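Local coordinates for protein translation initiation inhibitor (Streptococcus pyogenes, PDB 2EWC) that is of unknown function but belongs to the conserved YjgF family and may act as a translation initiation inhibitor, at residues T3-Y7 against G17-A21; Q41-F46 against G109-V114; L58-V64 against V117-K121; D67-V73 against K95-F101. All blocks are in the same frame, centred on the assembly; numbering follows the deposited sequence.

Contact 1 of 4, residues T3-Y7 against G17-A21; sequences TIRRY and GLVEA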
loop_
_atom_site.group_PDB
_atom_site.type_symbol
_atom_site.label_atom_id
_atom_site.label_comp_id
_atom_site.label_asym_id
_atom_site.label_seq_id
_atom_site.Cartn_x
_atom_site.Cartn_y
_atom_site.Cartn_z
ATOM N N THR B 3 -43.109 -33.084 2.802
ATOM C CA THR B 3 -42.505 -31.829 3.244
ATOM C C THR B 3 -42.086 -30.962 2.042
ATOM O O THR B 3 -42.500 -29.817 1.929
ATOM C CB THR B 3 -41.348 -32.051 4.233
ATOM O OG1 THR B 3 -40.466 -33.054 3.718
ATOM C CG2 THR B 3 -41.882 -32.492 5.617
ATOM N N ILE B 4 -41.317 -31.529 1.121
ATOM C CA ILE B 4 -40.879 -30.798 -0.062
ATOM C C ILE B 4 -42.002 -30.768 -1.105
ATOM O O ILE B 4 -42.544 -31.803 -1.471
ATOM C CB ILE B 4 -39.589 -31.412 -0.659
ATOM C CG1 ILE B 4 -38.454 -31.361 0.366
ATOM C CG2 ILE B 4 -39.207 -30.696 -1.962
ATOM C CD1 ILE B 4 -37.299 -32.284 0.048
ATOM N N ARG B 5 -42.362 -29.574 -1.555
ATOM C CA ARG B 5 -43.339 -29.456 -2.618
ATOM C C ARG B 5 -42.653 -28.986 -3.879
ATOM O O ARG B 5 -41.824 -28.075 -3.834
ATOM C CB ARG B 5 -44.457 -28.505 -2.217
ATOM C CG ARG B 5 -45.146 -28.881 -0.913
ATOM C CD ARG B 5 -45.872 -27.666 -0.359
ATOM N NE ARG B 5 -47.079 -28.030 0.383
ATOM C CZ ARG B 5 -48.225 -28.417 -0.179
ATOM N NH1 ARG B 5 -48.351 -28.504 -1.502
ATOM N NH2 ARG B 5 -49.252 -28.734 0.593
ATOM N N ARG B 6 -43.009 -29.607 -4.997
ATOM C CA ARG B 6 -42.412 -29.309 -6.290
ATOM C C ARG B 6 -43.473 -28.742 -7.260
ATOM O O ARG B 6 -44.472 -29.403 -7.524
ATOM C CB ARG B 6 -41.746 -30.577 -6.842
ATOM C CG ARG B 6 -40.568 -31.068 -5.965
ATOM C CD ARG B 6 -40.148 -32.498 -6.287
ATOM N NE ARG B 6 -38.827 -32.808 -5.728
ATOM C CZ ARG B 6 -38.616 -33.372 -4.538
ATOM N NH1 ARG B 6 -37.372 -33.603 -4.134
ATOM N NH2 ARG B 6 -39.640 -33.717 -3.754
ATOM N N TYR B 7 -43.256 -27.529 -7.770
ATOM C CA TYR B 7 -44.235 -26.840 -8.634
ATOM C C TYR B 7 -43.666 -26.634 -10.023
ATOM O O TYR B 7 -42.451 -26.599 -10.177
ATOM C CB TYR B 7 -44.568 -25.457 -8.079
ATOM C CG TYR B 7 -45.166 -25.434 -6.696
ATOM C CD1 TYR B 7 -46.533 -25.244 -6.512
ATOM C CD2 TYR B 7 -44.357 -25.557 -5.567
ATOM C CE1 TYR B 7 -47.085 -25.205 -5.220
ATOM C CE2 TYR B 7 -44.892 -25.522 -4.283
ATOM C CZ TYR B 7 -46.251 -25.354 -4.117
ATOM O OH TYR B 7 -46.767 -25.310 -2.850
ATOM N N GLY B 17 -39.578 -26.409 -11.654
ATOM C CA GLY B 17 -39.505 -24.964 -11.865
ATOM C C GLY B 17 -39.307 -24.212 -10.561
ATOM O O GLY B 17 -38.544 -23.256 -10.497
ATOM N N LEU B 18 -40.003 -24.650 -9.520
ATOM C CA LEU B 18 -39.878 -24.047 -8.209
ATOM C C LEU B 18 -40.056 -25.133 -7.143
ATOM O O LEU B 18 -41.094 -25.822 -7.111
ATOM C CB LEU B 18 -40.957 -22.974 -8.002
ATOM C CG LEU B 18 -40.939 -22.345 -6.605
ATOM C CD1 LEU B 18 -39.820 -21.328 -6.518
ATOM C CD2 LEU B 18 -42.262 -21.711 -6.244
ATOM N N VAL B 19 -39.069 -25.263 -6.262
ATOM C CA VAL B 19 -39.122 -26.234 -5.184
ATOM C C VAL B 19 -39.317 -25.457 -3.901
ATOM O O VAL B 19 -38.575 -24.515 -3.634
ATOM C CB VAL B 19 -37.845 -27.060 -5.077
ATOM C CG1 VAL B 19 -37.945 -28.057 -3.915
ATOM C CG2 VAL B 19 -37.549 -27.792 -6.367
ATOM N N GLU B 20 -40.349 -25.817 -3.133
ATOM C CA GLU B 20 -40.599 -25.218 -1.834
ATOM C C GLU B 20 -40.064 -26.179 -0.777
ATOM O O GLU B 20 -40.405 -27.365 -0.789
ATOM C CB GLU B 20 -42.109 -25.000 -1.647
ATOM C CG GLU B 20 -42.536 -24.500 -0.257
ATOM C CD GLU B 20 -44.040 -24.712 0.005
ATOM O OE1 GLU B 20 -44.861 -24.580 -0.931
ATOM O OE2 GLU B 20 -44.396 -25.026 1.157
ATOM N N ALA B 21 -39.236 -25.657 0.132
ATOM C CA ALA B 21 -38.594 -26.426 1.169
ATOM C C ALA B 21 -38.668 -25.586 2.424
ATOM O O ALA B 21 -37.852 -24.691 2.628
ATOM C CB ALA B 21 -37.119 -26.701 0.792
#
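Gly17 and Leu18 lie opposite the single residue Tyr7, which makes a classic beta bulge in the antiparallel hairpin of strands 5-10 and 15-21. Leu18 N donates to Tyr7 O at 3.2 Å, standing 39° above the carbonyl plane, and Tyr7 N donates to Leu18 O at 2.8 Å. That same oxygen sits at the edge of the tyrosine ring. Val19 turns to the other face of the sheet, where CG1, anti to the backbone N (chi1 179°), reaches Ile4 CG2 at 3.5 Å; Tyr119 and Val64 of the second subunit pack against Ile4 and Val19. Glu20 pairs with Arg5 through both backbone bonds and lies on the same side of the sheet as Tyr7, at the edge of its ring. Tyr7 OH donates to Glu20 OE1 at 2.8 Å, ring and carboxylate being turned 18° apart. Arg5 runs alongside this carboxylate, its CD 3.3 Å from Glu20 OE1, but Arg5 NE stays 4.1 Å from Glu20 OE2, too far for a salt bridge. The face of Arg5, Tyr7 and Glu20 is therefore tied by a phenol-carboxylate bond, the arginine probably adding longer-range attraction, while the Val19 and Arg6 face meets the second subunit, where Arg6 bonds Asp61 O.

Contact 2 of 4, residues Q41-F46 against G109-V114; sequences QINGAF and GLLFQV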
loop_
_atom_site.group_PDB
_atom_site.type_symbol
_atom_site.label_atom_id
_atom_site.label_comp_id
_atom_site.label_asym_id
_atom_site.label_seq_id
_atom_site.Cartn_x
_atom_site.Cartn_y
_atom_site.Cartn_z
ATOM N N GLN B 41 -34.662 -10.450 -23.385
ATOM C CA GLN B 41 -34.455 -11.791 -22.804
ATOM C C GLN B 41 -34.311 -11.690 -21.311
ATOM O O GLN B 41 -34.709 -12.593 -20.599
ATOM C CB GLN B 41 -33.256 -12.520 -23.418
ATOM C CG GLN B 41 -33.496 -12.905 -24.846
ATOM C CD GLN B 41 -32.519 -13.923 -25.351
ATOM O OE1 GLN B 41 -31.893 -14.646 -24.577
ATOM N NE2 GLN B 41 -32.381 -13.996 -26.666
ATOM N N ILE B 42 -33.730 -10.582 -20.851
ATOM C CA ILE B 42 -33.634 -10.297 -19.433
ATOM C C ILE B 42 -35.037 -10.080 -18.834
ATOM O O ILE B 42 -35.374 -10.712 -17.826
ATOM C CB ILE B 42 -32.696 -9.107 -19.133
ATOM C CG1 ILE B 42 -31.245 -9.468 -19.530
ATOM C CG2 ILE B 42 -32.782 -8.728 -17.628
ATOM C CD1 ILE B 42 -30.306 -8.276 -19.619
ATOM N N ASN B 43 -35.849 -9.223 -19.464
ATOM C CA ASN B 43 -37.271 -9.085 -19.071
ATOM C C ASN B 43 -38.065 -10.390 -19.152
ATOM O O ASN B 43 -38.873 -10.667 -18.283
ATOM C CB ASN B 43 -37.980 -7.999 -19.880
ATOM C CG ASN B 43 -37.607 -6.597 -19.422
ATOM O OD1 ASN B 43 -37.326 -5.709 -20.240
ATOM N ND2 ASN B 43 -37.580 -6.396 -18.112
ATOM N N GLY B 44 -37.838 -11.170 -20.200
ATOM C CA GLY B 44 -38.458 -12.469 -20.339
ATOM C C GLY B 44 -38.050 -13.411 -19.211
ATOM O O GLY B 44 -38.877 -14.136 -18.682
ATOM N N ALA B 45 -36.776 -13.408 -18.832
ATOM C CA ALA B 45 -36.352 -14.290 -17.762
ATOM C C ALA B 45 -37.049 -13.884 -16.456
ATOM O O ALA B 45 -37.524 -14.742 -15.723
ATOM C CB ALA B 45 -34.874 -14.254 -17.613
ATOM N N PHE B 46 -37.118 -12.578 -16.182
ATOM C CA PHE B 46 -37.711 -12.084 -14.947
ATOM C C PHE B 46 -39.241 -12.277 -14.928
ATOM O O PHE B 46 -39.825 -12.425 -13.847
ATOM C CB PHE B 46 -37.373 -10.609 -14.709
ATOM C CG PHE B 46 -35.936 -10.351 -14.290
ATOM C CD1 PHE B 46 -35.245 -11.243 -13.485
ATOM C CD2 PHE B 46 -35.304 -9.163 -14.653
ATOM C CE1 PHE B 46 -33.928 -10.979 -13.078
ATOM C CE2 PHE B 46 -33.987 -8.894 -14.244
ATOM C CZ PHE B 46 -33.306 -9.806 -13.460
ATOM N N GLY B 109 -30.450 -16.155 -30.949
ATOM C CA GLY B 109 -29.904 -17.157 -30.041
ATOM C C GLY B 109 -30.254 -16.862 -28.591
ATOM O O GLY B 109 -30.798 -15.796 -28.289
ATOM N N LEU B 110 -29.926 -17.792 -27.692
ATOM C CA LEU B 110 -30.177 -17.610 -26.265
ATOM C C LEU B 110 -29.044 -16.811 -25.650
ATOM O O LEU B 110 -27.874 -17.172 -25.839
ATOM C CB LEU B 110 -30.290 -18.963 -25.559
ATOM C CG LEU B 110 -30.336 -18.981 -24.021
ATOM C CD1 LEU B 110 -31.637 -18.295 -23.467
ATOM C CD2 LEU B 110 -30.239 -20.433 -23.535
ATOM N N LEU B 111 -29.374 -15.741 -24.921
ATOM C CA LEU B 111 -28.367 -14.832 -24.369
ATOM C C LEU B 111 -28.288 -14.773 -22.851
ATOM O O LEU B 111 -27.306 -14.270 -22.302
ATOM C CB LEU B 111 -28.578 -13.398 -24.914
ATOM C CG LEU B 111 -28.705 -13.255 -26.442
ATOM C CD1 LEU B 111 -29.243 -11.868 -26.879
ATOM C CD2 LEU B 111 -27.373 -13.619 -27.194
ATOM N N PHE B 112 -29.321 -15.255 -22.164
ATOM C CA PHE B 112 -29.469 -14.957 -20.744
ATOM C C PHE B 112 -30.388 -15.946 -20.029
ATOM O O PHE B 112 -31.410 -16.366 -20.582
ATOM C CB PHE B 112 -30.004 -13.529 -20.591
ATOM C CG PHE B 112 -30.188 -13.096 -19.168
ATOM C CD1 PHE B 112 -29.103 -12.634 -18.418
ATOM C CD2 PHE B 112 -31.438 -13.174 -18.569
ATOM C CE1 PHE B 112 -29.266 -12.237 -17.082
ATOM C CE2 PHE B 112 -31.618 -12.790 -17.233
ATOM C CZ PHE B 112 -30.518 -12.303 -16.494
ATOM N N GLN B 113 -30.002 -16.327 -18.814
ATOM C CA GLN B 113 -30.844 -17.130 -17.927
ATOM C C GLN B 113 -30.661 -16.570 -16.539
ATOM O O GLN B 113 -29.644 -15.934 -16.266
ATOM C CB GLN B 113 -30.433 -18.595 -17.908
ATOM C CG GLN B 113 -30.607 -19.345 -19.223
ATOM C CD GLN B 113 -30.277 -20.831 -19.076
ATOM O OE1 GLN B 113 -29.641 -21.240 -18.108
ATOM N NE2 GLN B 113 -30.692 -21.642 -20.057
ATOM N N VAL B 114 -31.648 -16.786 -15.668
ATOM C CA VAL B 114 -31.498 -16.411 -14.275
ATOM C C VAL B 114 -32.095 -17.499 -13.375
ATOM O O VAL B 114 -33.010 -18.197 -13.770
ATOM C CB VAL B 114 -32.070 -14.993 -13.999
ATOM C CG1 VAL B 114 -33.628 -14.934 -14.158
ATOM C CG2 VAL B 114 -31.610 -14.492 -12.654
HETATM O O HOH W 1 -33.989 -15.318 -21.033
#
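One face of the Phe112 ring is taken by Ile42, whose CG1 stands 3.8 Å from the ring centroid and 10° off the normal, a CH-pi contact almost exactly over the centre. At the ring's edge, in its plane, Ala45 CB comes within 3.6 Å of Phe112 CE2. Phe70 and Phe112 also meet edge-to-face. With CG anti to the backbone N (chi1 -179°), Phe112 is held out from its strand toward the helix. Beyond it, Val114 CG1 touches Ala45 CB at 3.7 Å and meets the Phe46 ring obliquely. This is the packing of helix 38-54 on the sheet of the YjgF fold, the helix segment running at 25° to strand 112-114. The other flat group, the Gln41 amide, bonds at both ends to the chain ahead of that strand. Its NE2 donates to Gly109 O at 2.9 Å, with the acceptor in the amide plane, and also bonds to Gln36 O. Its OE1 accepts from Leu111 N at 2.8 Å, the donor being tilted from the carbonyl plane. The Leu111 and Gln41 side chains cross at about a right angle. Between the two backbones, a water lies within hydrogen-bonding distance of both Gln41 O and Phe112 O.

Contact 3 of 4, residues L58-V64 against V117-K121; sequences LTLDAVV and VAYSK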
loop_
_atom_site.group_PDB
_atom_site.type_symbol
_atom_site.label_atom_id
_atom_site.label_comp_id
_atom_site.label_asym_id
_atom_site.label_seq_id
_atom_site.Cartn_x
_atom_site.Cartn_y
_atom_site.Cartn_z
ATOM N N LEU B 58 -45.974 -15.361 -4.014
ATOM C CA LEU B 58 -44.842 -14.488 -3.749
ATOM C C LEU B 58 -44.576 -13.548 -4.913
ATOM O O LEU B 58 -45.155 -13.667 -5.992
ATOM C CB LEU B 58 -43.577 -15.284 -3.390
ATOM C CG LEU B 58 -43.637 -16.139 -2.116
ATOM C CD1 LEU B 58 -42.370 -16.939 -1.984
ATOM C CD2 LEU B 58 -43.895 -15.267 -0.866
ATOM N N THR B 59 -43.644 -12.642 -4.663
ATOM C CA THR B 59 -43.362 -11.495 -5.473
ATOM C C THR B 59 -41.812 -11.372 -5.448
ATOM O O THR B 59 -41.140 -11.971 -4.581
ATOM C CB THR B 59 -44.095 -10.329 -4.772
ATOM O OG1 THR B 59 -45.108 -9.753 -5.623
ATOM C CG2 THR B 59 -43.169 -9.299 -4.202
ATOM N N LEU B 60 -41.248 -10.624 -6.397
ATOM C CA LEU B 60 -39.807 -10.314 -6.432
ATOM C C LEU B 60 -39.246 -9.744 -5.121
ATOM O O LEU B 60 -38.037 -9.864 -4.871
ATOM C CB LEU B 60 -39.489 -9.326 -7.560
ATOM C CG LEU B 60 -39.720 -9.782 -9.008
ATOM C CD1 LEU B 60 -39.357 -8.700 -9.984
ATOM C CD2 LEU B 60 -38.968 -11.035 -9.307
ATOM N N ASP B 61 -40.107 -9.107 -4.311
ATOM C CA ASP B 61 -39.730 -8.645 -2.971
ATOM C C ASP B 61 -39.286 -9.841 -2.083
ATOM O O ASP B 61 -38.564 -9.640 -1.115
ATOM C CB ASP B 61 -40.881 -7.900 -2.274
ATOM C CG ASP B 61 -40.968 -6.380 -2.625
ATOM O OD1 ASP B 61 -40.366 -5.870 -3.619
ATOM O OD2 ASP B 61 -41.704 -5.686 -1.879
ATOM N N ALA B 62 -39.723 -11.065 -2.404
ATOM C CA ALA B 62 -39.308 -12.253 -1.632
ATOM C C ALA B 62 -37.978 -12.822 -2.088
ATOM O O ALA B 62 -37.429 -13.694 -1.427
ATOM C CB ALA B 62 -40.369 -13.329 -1.692
ATOM N N VAL B 63 -37.436 -12.339 -3.206
ATOM C CA VAL B 63 -36.210 -12.952 -3.718
ATOM C C VAL B 63 -34.964 -12.504 -2.946
ATOM O O VAL B 63 -34.696 -11.312 -2.825
ATOM C CB VAL B 63 -36.041 -12.728 -5.224
ATOM C CG1 VAL B 63 -34.733 -13.416 -5.724
ATOM C CG2 VAL B 63 -37.233 -13.309 -5.960
ATOM N N VAL B 64 -34.221 -13.475 -2.415
ATOM C CA VAL B 64 -33.063 -13.196 -1.570
ATOM C C VAL B 64 -31.725 -13.327 -2.300
ATOM O O VAL B 64 -30.755 -12.646 -1.937
ATOM C CB VAL B 64 -33.058 -14.031 -0.234
ATOM C CG1 VAL B 64 -34.326 -13.758 0.587
ATOM C CG2 VAL B 64 -32.893 -15.536 -0.476
ATOM N N VAL B 117 -33.043 -17.966 -5.175
ATOM C CA VAL B 117 -33.683 -18.445 -3.973
ATOM C C VAL B 117 -34.663 -17.339 -3.510
ATOM O O VAL B 117 -34.323 -16.166 -3.540
ATOM C CB VAL B 117 -32.623 -18.734 -2.853
ATOM C CG1 VAL B 117 -33.272 -19.389 -1.654
ATOM C CG2 VAL B 117 -31.460 -19.619 -3.384
ATOM N N ALA B 118 -35.866 -17.718 -3.103
ATOM C CA ALA B 118 -36.807 -16.793 -2.450
ATOM C C ALA B 118 -37.135 -17.245 -1.009
ATOM O O ALA B 118 -36.861 -18.388 -0.634
ATOM C CB ALA B 118 -38.080 -16.652 -3.280
ATOM N N TYR B 119 -37.734 -16.360 -0.207
ATOM C CA TYR B 119 -38.004 -16.684 1.183
ATOM C C TYR B 119 -39.360 -16.160 1.618
ATOM O O TYR B 119 -39.783 -15.073 1.205
ATOM C CB TYR B 119 -36.924 -16.075 2.065
ATOM C CG TYR B 119 -37.157 -16.169 3.571
ATOM C CD1 TYR B 119 -36.810 -17.323 4.274
ATOM C CD2 TYR B 119 -37.681 -15.094 4.292
ATOM C CE1 TYR B 119 -36.976 -17.422 5.643
ATOM C CE2 TYR B 119 -37.861 -15.180 5.696
ATOM C CZ TYR B 119 -37.497 -16.364 6.353
ATOM O OH TYR B 119 -37.649 -16.509 7.712
ATOM N N SER B 120 -40.019 -16.936 2.474
ATOM C CA SER B 120 -41.273 -16.544 3.078
ATOM C C SER B 120 -41.496 -17.355 4.361
ATOM O O SER B 120 -41.731 -18.565 4.313
ATOM C CB SER B 120 -42.428 -16.750 2.105
ATOM O OG SER B 120 -43.599 -16.173 2.633
ATOM N N LYS B 121 -41.414 -16.672 5.494
ATOM C CA LYS B 121 -41.537 -17.305 6.817
ATOM C C LYS B 121 -42.939 -17.868 7.101
ATOM O O LYS B 121 -43.930 -17.146 6.998
ATOM C CB LYS B 121 -41.110 -16.308 7.914
ATOM C CG LYS B 121 -41.386 -16.720 9.373
ATOM C CD LYS B 121 -40.610 -17.959 9.781
ATOM C CE LYS B 121 -40.879 -18.341 11.238
ATOM N NZ LYS B 121 -40.038 -17.557 12.176
#
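The antiparallel pairing of strands 63-70 and 112-119, two inner neighbours of the mixed sheet, ends here where a short 3-10 turn leads into the first of them. Val63 and Ala118 form a non-hydrogen-bonded pair with CA atoms 4.1 Å apart, flanked by two backbone bonds: Tyr119 N to Ala62 O and Val64 N to Val117 O, each 2.9 Å. Ala118 CB turns to the face where Val63 CG2 lies, and Leu53 of helix 38-54 packs on both residues. Ahead of the turn, Leu58 CD2 lies against both atoms of the Ser120 side chain, at 3.6 Å from Ser120 OG. The two branches of Val64 divide their work. CG1, anti to the carbonyl carbon (chi1 -58°), touches Tyr119 CB at 3.8 Å, whereas CG2 rests by the Val117 carbonyl, 3.4 Å from its oxygen. Val19 of the third subunit also packs on Val64, and Asp61 O accepts a bond from Arg6 of that subunit. Backbone groups thus supply the hydrogen bonds between these two segments, and the side chains add chiefly apolar contact.

Contact 4 of 4, residues D67-V73 against K95-F101; sequences DCLFRDV and KSIQTEF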
loop_
_atom_site.group_PDB
_atom_site.type_symbol
_atom_site.label_atom_id
_atom_site.label_comp_id
_atom_site.label_asym_id
_atom_site.label_seq_id
_atom_site.Cartn_x
_atom_site.Cartn_y
_atom_site.Cartn_z
ATOM N N ASP B 67 -28.655 -15.918 -9.288
ATOM C CA ASP B 67 -27.477 -16.169 -10.117
ATOM C C ASP B 67 -27.856 -15.778 -11.545
ATOM O O ASP B 67 -28.881 -16.236 -12.039
ATOM C CB ASP B 67 -27.075 -17.648 -10.060
ATOM C CG ASP B 67 -26.285 -17.990 -8.815
ATOM O OD1 ASP B 67 -25.931 -17.066 -8.059
ATOM O OD2 ASP B 67 -25.997 -19.187 -8.581
ATOM N N CYS B 68 -27.064 -14.918 -12.179
ATOM C CA CYS B 68 -27.391 -14.447 -13.536
ATOM C C CYS B 68 -26.399 -15.003 -14.534
ATOM O O CYS B 68 -25.186 -14.836 -14.368
ATOM C CB CYS B 68 -27.401 -12.923 -13.585
ATOM S SG CYS B 68 -28.260 -12.174 -12.153
ATOM N N LEU B 69 -26.899 -15.696 -15.554
ATOM C CA LEU B 69 -26.010 -16.349 -16.520
ATOM C C LEU B 69 -26.058 -15.600 -17.855
ATOM O O LEU B 69 -27.123 -15.467 -18.446
ATOM C CB LEU B 69 -26.400 -17.825 -16.733
ATOM C CG LEU B 69 -26.417 -18.823 -15.555
ATOM C CD1 LEU B 69 -26.724 -20.261 -16.035
ATOM C CD2 LEU B 69 -25.125 -18.822 -14.785
ATOM N N PHE B 70 -24.904 -15.158 -18.348
ATOM C CA PHE B 70 -24.854 -14.358 -19.568
ATOM C C PHE B 70 -23.981 -15.063 -20.594
ATOM O O PHE B 70 -22.903 -15.576 -20.254
ATOM C CB PHE B 70 -24.173 -13.009 -19.328
ATOM C CG PHE B 70 -24.923 -12.052 -18.426
ATOM C CD1 PHE B 70 -25.680 -11.007 -18.978
ATOM C CD2 PHE B 70 -24.794 -12.134 -17.046
ATOM C CE1 PHE B 70 -26.356 -10.112 -18.176
ATOM C CE2 PHE B 70 -25.461 -11.223 -16.217
ATOM C CZ PHE B 70 -26.256 -10.216 -16.780
ATOM N N ARG B 71 -24.393 -15.032 -21.855
ATOM C CA ARG B 71 -23.471 -15.411 -22.922
ATOM C C ARG B 71 -22.327 -14.366 -23.021
ATOM O O ARG B 71 -21.187 -14.714 -23.350
ATOM C CB ARG B 71 -24.226 -15.525 -24.255
ATOM C CG ARG B 71 -23.391 -16.029 -25.421
ATOM C CD ARG B 71 -24.268 -16.179 -26.680
ATOM N NE ARG B 71 -25.280 -17.244 -26.554
ATOM C CZ ARG B 71 -25.063 -18.546 -26.743
ATOM N NH1 ARG B 71 -23.842 -18.998 -27.071
ATOM N NH2 ARG B 71 -26.090 -19.400 -26.629
ATOM N N ASP B 72 -22.659 -13.098 -22.737
ATOM C CA ASP B 72 -21.716 -11.966 -22.716
ATOM C C ASP B 72 -21.925 -11.222 -21.396
ATOM O O ASP B 72 -22.863 -10.429 -21.288
ATOM C CB ASP B 72 -21.944 -10.999 -23.917
ATOM C CG ASP B 72 -20.938 -9.819 -23.948
ATOM O OD1 ASP B 72 -20.085 -9.709 -23.036
ATOM O OD2 ASP B 72 -20.983 -8.985 -24.898
ATOM N N VAL B 73 -21.057 -11.472 -20.417
ATOM C CA VAL B 73 -21.205 -10.898 -19.081
ATOM C C VAL B 73 -21.116 -9.357 -19.077
ATOM O O VAL B 73 -21.596 -8.703 -18.152
ATOM C CB VAL B 73 -20.199 -11.535 -18.079
ATOM C CG1 VAL B 73 -18.770 -11.034 -18.318
ATOM C CG2 VAL B 73 -20.651 -11.301 -16.639
ATOM N N LYS B 95 -24.788 -12.884 -7.985
ATOM C CA LYS B 95 -23.541 -12.976 -8.715
ATOM C C LYS B 95 -23.870 -13.172 -10.193
ATOM O O LYS B 95 -24.975 -13.620 -10.526
ATOM C CB LYS B 95 -22.666 -14.118 -8.172
ATOM C CG LYS B 95 -23.202 -15.484 -8.376
ATOM C CD LYS B 95 -22.033 -16.489 -8.227
ATOM C CE LYS B 95 -22.507 -17.927 -8.227
ATOM N NZ LYS B 95 -23.440 -18.136 -7.071
ATOM N N SER B 96 -22.928 -12.823 -11.060
ATOM C CA SER B 96 -23.103 -12.980 -12.504
ATOM C C SER B 96 -21.967 -13.862 -13.056
ATOM O O SER B 96 -20.840 -13.823 -12.561
ATOM C CB SER B 96 -23.073 -11.607 -13.187
ATOM O OG SER B 96 -24.141 -10.797 -12.700
ATOM N N ILE B 97 -22.273 -14.665 -14.063
ATOM C CA ILE B 97 -21.322 -15.630 -14.639
ATOM C C ILE B 97 -21.484 -15.584 -16.155
ATOM O O ILE B 97 -22.599 -15.452 -16.665
ATOM C CB ILE B 97 -21.658 -17.051 -14.129
ATOM C CG1 ILE B 97 -21.281 -17.192 -12.669
ATOM C CG2 ILE B 97 -20.976 -18.196 -14.933
ATOM C CD1 ILE B 97 -22.220 -18.202 -11.990
ATOM N N GLN B 98 -20.383 -15.701 -16.878
ATOM C CA GLN B 98 -20.458 -15.884 -18.317
ATOM C C GLN B 98 -20.379 -17.370 -18.600
ATOM O O GLN B 98 -19.514 -18.054 -18.071
ATOM C CB GLN B 98 -19.328 -15.153 -19.033
ATOM C CG GLN B 98 -19.452 -15.185 -20.566
ATOM C CD GLN B 98 -18.519 -14.194 -21.250
ATOM O OE1 GLN B 98 -18.716 -12.979 -21.171
ATOM N NE2 GLN B 98 -17.494 -14.712 -21.930
ATOM N N THR B 99 -21.279 -17.880 -19.423
ATOM C CA THR B 99 -21.246 -19.298 -19.766
ATOM C C THR B 99 -21.798 -19.513 -21.181
ATOM O O THR B 99 -22.617 -18.727 -21.690
ATOM C CB THR B 99 -22.009 -20.153 -18.709
ATOM O OG1 THR B 99 -21.984 -21.549 -19.078
ATOM C CG2 THR B 99 -23.472 -19.670 -18.591
ATOM N N GLU B 100 -21.354 -20.579 -21.819
ATOM C CA GLU B 100 -22.018 -21.056 -23.009
ATOM C C GLU B 100 -23.308 -21.691 -22.533
ATOM O O GLU B 100 -23.440 -22.018 -21.351
ATOM C CB GLU B 100 -21.161 -22.095 -23.735
ATOM C CG GLU B 100 -19.869 -21.506 -24.291
ATOM C CD GLU B 100 -20.138 -20.373 -25.281
ATOM O OE1 GLU B 100 -21.068 -20.501 -26.111
ATOM O OE2 GLU B 100 -19.434 -19.347 -25.211
ATOM N N PHE B 101 -24.238 -21.861 -23.461
ATOM C CA PHE B 101 -25.498 -22.527 -23.214
ATOM C C PHE B 101 -25.614 -23.688 -24.193
ATOM O O PHE B 101 -25.044 -23.631 -25.291
ATOM C CB PHE B 101 -26.662 -21.553 -23.447
ATOM C CG PHE B 101 -26.706 -20.395 -22.462
ATOM C CD1 PHE B 101 -26.939 -20.615 -21.123
ATOM C CD2 PHE B 101 -26.489 -19.093 -22.888
ATOM C CE1 PHE B 101 -26.971 -19.561 -20.211
ATOM C CE2 PHE B 101 -26.554 -18.029 -21.992
ATOM C CZ PHE B 101 -26.785 -18.264 -20.651
HETATM O O HOH W 2 -25.981 -19.297 -5.953
HETATM O O HOH W 3 -20.370 -17.443 -23.626
HETATM O O HOH W 4 -23.701 -21.654 -26.679
HETATM O O HOH W 5 -21.231 -17.905 -27.847
HETATM O O HOH W 6 -17.924 -11.737 -23.684
#
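Leu69 and Ile97 lie side by side and point the same way, Leu69 CD2 touching Ile97 CB at 3.9 Å. They belong to the two parallel strands of the beta-alpha-beta unit 63-70, 76-87 and 93-98, whose backbones are laced by four bonds, given by Cys68 N, Ile97 N, Phe70 N and Thr99 N. On the same face Lys95 crosses Asp67 obliquely. Its CG lies between the backbone N and the carbonyl carbon, and the bend at its far end brings Lys95 NZ to Asp67 OD1 at 2.9 Å, on the syn side but 31° out of the carboxylate plane. Gln65 also binds that oxygen, and Lys95 has a second partner in Asp67 of the third subunit, which links the pair into a network between chains. On the reverse face, the Phe70 ring turns its edge to Ser96 OG. Beyond the strands, the Arg71 guanidinium stands 68° from the Phe101 ring, with NH2 at the ring's edge; its NE is held by Leu110 O. Arg71 NH1 makes a long salt bridge of 3.3 Å to Glu100 OE1, with two waters lying within bonding distance of both atoms. The Gln98 amide also reaches Glu100 of the fourth subunit through NE2; its OE1 accepts the N-H of Val73 on an in-plane lone pair, 2.9 Å from Val73 N, the N-H pointing nearly straight at it (170°).

All four contacts draw on one mixed sheet, but at different depths. Contacts 2, 3 and 4 are buried, whereas contact 1, in the outer hairpin, is partly exposed. Contacts 2 and 3 use opposite ends of strand 112-119, and contacts 3 and 4 share strand 63-70. Contacts 2 and 4 touch directly, through Gln113 O to Leu69 N among others. Contact 2, the helix-to-sheet packing, is touched by no other chain and relies on aromatic rings, aliphatic carbons and one amide. Contact 3 is chiefly apolar, while contacts 1 and 4 carry charged groups; contacts 1, 3 and 4 all border neighbouring subunits, and contact 4 extends its salt bridges into them.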